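Local structure of hypoxanthine-guanine phosphoribosyltransferase (Thermus thermophilus, 3ACB) at residues A[40-45]-A[66-71]. The protein probably catalyses the magnesium-dependent conversion of hypoxanthine and guanine, with 5-phosphoribosyl 1-diphosphate, into IMP and GMP in purine salvage. Sequence-based numbering, arbitrary orientation.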
loop_
_atom_site.group_PDB
_atom_site.type_symbol
_atom_site.label_atom_id
_atom_site.label_comp_id
_atom_site.label_asym_id
_atom_site.label_seq_id
_atom_site.Cartn_x
_atom_site.Cartn_y
_atom_site.Cartn_z
ATOM N N HIS A 40 14.189 -7.882 -2.028
ATOM C CA HIS A 40 13.913 -6.487 -1.729
ATOM C C HIS A 40 12.845 -6.085 -2.740
ATOM O O HIS A 40 13.130 -5.956 -3.927
ATOM C CB HIS A 40 15.177 -5.648 -1.926
ATOM C CG HIS A 40 14.965 -4.185 -1.703
ATOM N ND1 HIS A 40 14.524 -3.672 -0.502
ATOM C CD2 HIS A 40 15.124 -3.125 -2.532
ATOM C CE1 HIS A 40 14.423 -2.358 -0.599
ATOM N NE2 HIS A 40 14.781 -2.001 -1.819
ATOM N N LEU A 41 11.615 -5.910 -2.272
ATOM C CA LEU A 41 10.507 -5.558 -3.154
ATOM C C LEU A 41 10.261 -4.063 -3.273
ATOM O O LEU A 41 10.085 -3.366 -2.270
ATOM C CB LEU A 41 9.227 -6.258 -2.691
ATOM C CG LEU A 41 9.147 -7.744 -3.062
ATOM C CD1 LEU A 41 10.253 -8.510 -2.347
ATOM C CD2 LEU A 41 7.776 -8.296 -2.694
ATOM N N ILE A 42 10.236 -3.581 -4.510
ATOM C CA ILE A 42 10.024 -2.163 -4.766
ATOM C C ILE A 42 8.670 -1.923 -5.412
ATOM O O ILE A 42 8.437 -2.306 -6.566
ATOM C CB ILE A 42 11.122 -1.592 -5.683
ATOM C CG1 ILE A 42 12.496 -1.829 -5.046
ATOM C CG2 ILE A 42 10.887 -0.101 -5.906
ATOM C CD1 ILE A 42 13.667 -1.397 -5.918
ATOM N N CYS A 43 7.784 -1.289 -4.649
ATOM C CA CYS A 43 6.440 -0.977 -5.102
ATOM C C CYS A 43 6.404 0.311 -5.929
ATOM O O CYS A 43 6.864 1.364 -5.478
ATOM C CB CYS A 43 5.514 -0.835 -3.891
ATOM S SG CYS A 43 3.853 -0.196 -4.266
ATOM N N VAL A 44 5.859 0.221 -7.139
ATOM C CA VAL A 44 5.742 1.387 -8.003
ATOM C C VAL A 44 4.445 2.123 -7.662
ATOM O O VAL A 44 3.349 1.671 -8.013
ATOM C CB VAL A 44 5.722 0.972 -9.495
ATOM C CG1 VAL A 44 5.553 2.202 -10.383
ATOM C CG2 VAL A 44 7.010 0.240 -9.842
ATOM N N LEU A 45 4.571 3.249 -6.965
ATOM C CA LEU A 45 3.415 4.059 -6.573
ATOM C C LEU A 45 2.873 4.856 -7.759
ATOM O O LEU A 45 3.623 5.162 -8.682
ATOM C CB LEU A 45 3.806 5.032 -5.457
ATOM C CG LEU A 45 4.132 4.426 -4.092
ATOM C CD1 LEU A 45 4.622 5.520 -3.152
ATOM C CD2 LEU A 45 2.886 3.746 -3.528
ATOM N N ASP A 66 10.595 -1.104 -0.477
ATOM C CA ASP A 66 10.753 0.321 -0.676
ATOM C C ASP A 66 9.682 0.765 -1.656
ATOM O O ASP A 66 9.026 -0.062 -2.297
ATOM C CB ASP A 66 12.139 0.645 -1.228
ATOM C CG ASP A 66 12.595 2.043 -0.858
ATOM O OD1 ASP A 66 11.760 2.829 -0.360
ATOM O OD2 ASP A 66 13.782 2.363 -1.068
ATOM N N PHE A 67 9.512 2.074 -1.765
ATOM C CA PHE A 67 8.507 2.640 -2.639
ATOM C C PHE A 67 9.127 3.680 -3.545
ATOM O O PHE A 67 9.960 4.480 -3.116
ATOM C CB PHE A 67 7.407 3.276 -1.796
ATOM C CG PHE A 67 6.674 2.297 -0.934
ATOM C CD1 PHE A 67 5.477 1.728 -1.368
ATOM C CD2 PHE A 67 7.188 1.921 0.303
ATOM C CE1 PHE A 67 4.802 0.799 -0.581
ATOM C CE2 PHE A 67 6.522 0.994 1.098
ATOM C CZ PHE A 67 5.325 0.430 0.653
ATOM N N ILE A 68 8.727 3.655 -4.808
ATOM C CA ILE A 68 9.237 4.615 -5.768
ATOM C C ILE A 68 8.063 5.101 -6.611
ATOM O O ILE A 68 7.130 4.345 -6.895
ATOM C CB ILE A 68 10.323 3.976 -6.675
ATOM C CG1 ILE A 68 11.061 5.068 -7.455
ATOM C CG2 ILE A 68 9.691 2.998 -7.651
ATOM C CD1 ILE A 68 12.248 4.556 -8.262
ATOM N N ALA A 69 8.092 6.374 -6.981
ATOM C CA ALA A 69 7.028 6.933 -7.804
ATOM C C ALA A 69 7.659 7.467 -9.076
ATOM O O ALA A 69 8.586 8.272 -9.021
ATOM C CB ALA A 69 6.307 8.046 -7.060
ATOM N N ILE A 70 7.169 6.998 -10.216
ATOM C CA ILE A 70 7.684 7.430 -11.507
ATOM C C ILE A 70 6.532 7.677 -12.473
ATOM O O ILE A 70 5.491 7.025 -12.390
ATOM C CB ILE A 70 8.632 6.372 -12.112
ATOM C CG1 ILE A 70 7.943 5.007 -12.138
ATOM C CG2 ILE A 70 9.914 6.302 -11.303
ATOM C CD1 ILE A 70 8.838 3.878 -12.603
ATOM N N SER A 71 6.716 8.625 -13.383
ATOM C CA SER A 71 5.680 8.946 -14.356
ATOM C C SER A 71 6.289 9.464 -15.654
ATOM O O SER A 71 6.292 8.765 -16.666
ATOM C CB SER A 71 4.725 9.991 -13.778
ATOM O OG SER A 71 3.651 10.246 -14.666
HETATM O O HOH W 1 15.337 0.465 -2.391
#
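The Phe67 ring takes the Cys43 side chain obliquely along its CD1-CE1 side: Cys43 CB lies 3.6 Å from Phe67 CD1, and SG, which chi1 of 171° sets anti to the backbone N, makes a sulfur-aromatic contact 4.9 Å from the ring centroid. Phe49 of the second subunit meets this ring edge-to-face. At the His40 ring edge, in plane, a water sits 2.6 Å from NE2 and donates to Asp66 OD2, while ND1 bonds Thr64. The Asp66 carboxylate is turned 61° from the imidazole; its OD1 accepts the Phe67 N-H from above the carboxylate plane, and OD2 also receives the backbone N-H groups of Arg90 and Leu91. Strands 39-45 and 64-70 are parallel neighbours in a beta-alpha-beta unit of the phosphoribosyltransferase fold, connected through helix 49-56. Four backbone hydrogen bonds join 40-45 to 66-71, the straightest from Ile68 N to Cys43 O (3.0 Å, 171°). Leu45 reaches across with CD1 3.8 Å from Phe67 CB and CD2 near the Phe67 ring; an alanine here would probably open a gap beside that ring and remove packing against Lys87 of the second subunit. On the sheet face opposite Phe67, Ile42 CG2 meets Ile68 CG2 at 3.8 Å beside helix 109-119, whose GMP-binding Thr110 touches Ile70.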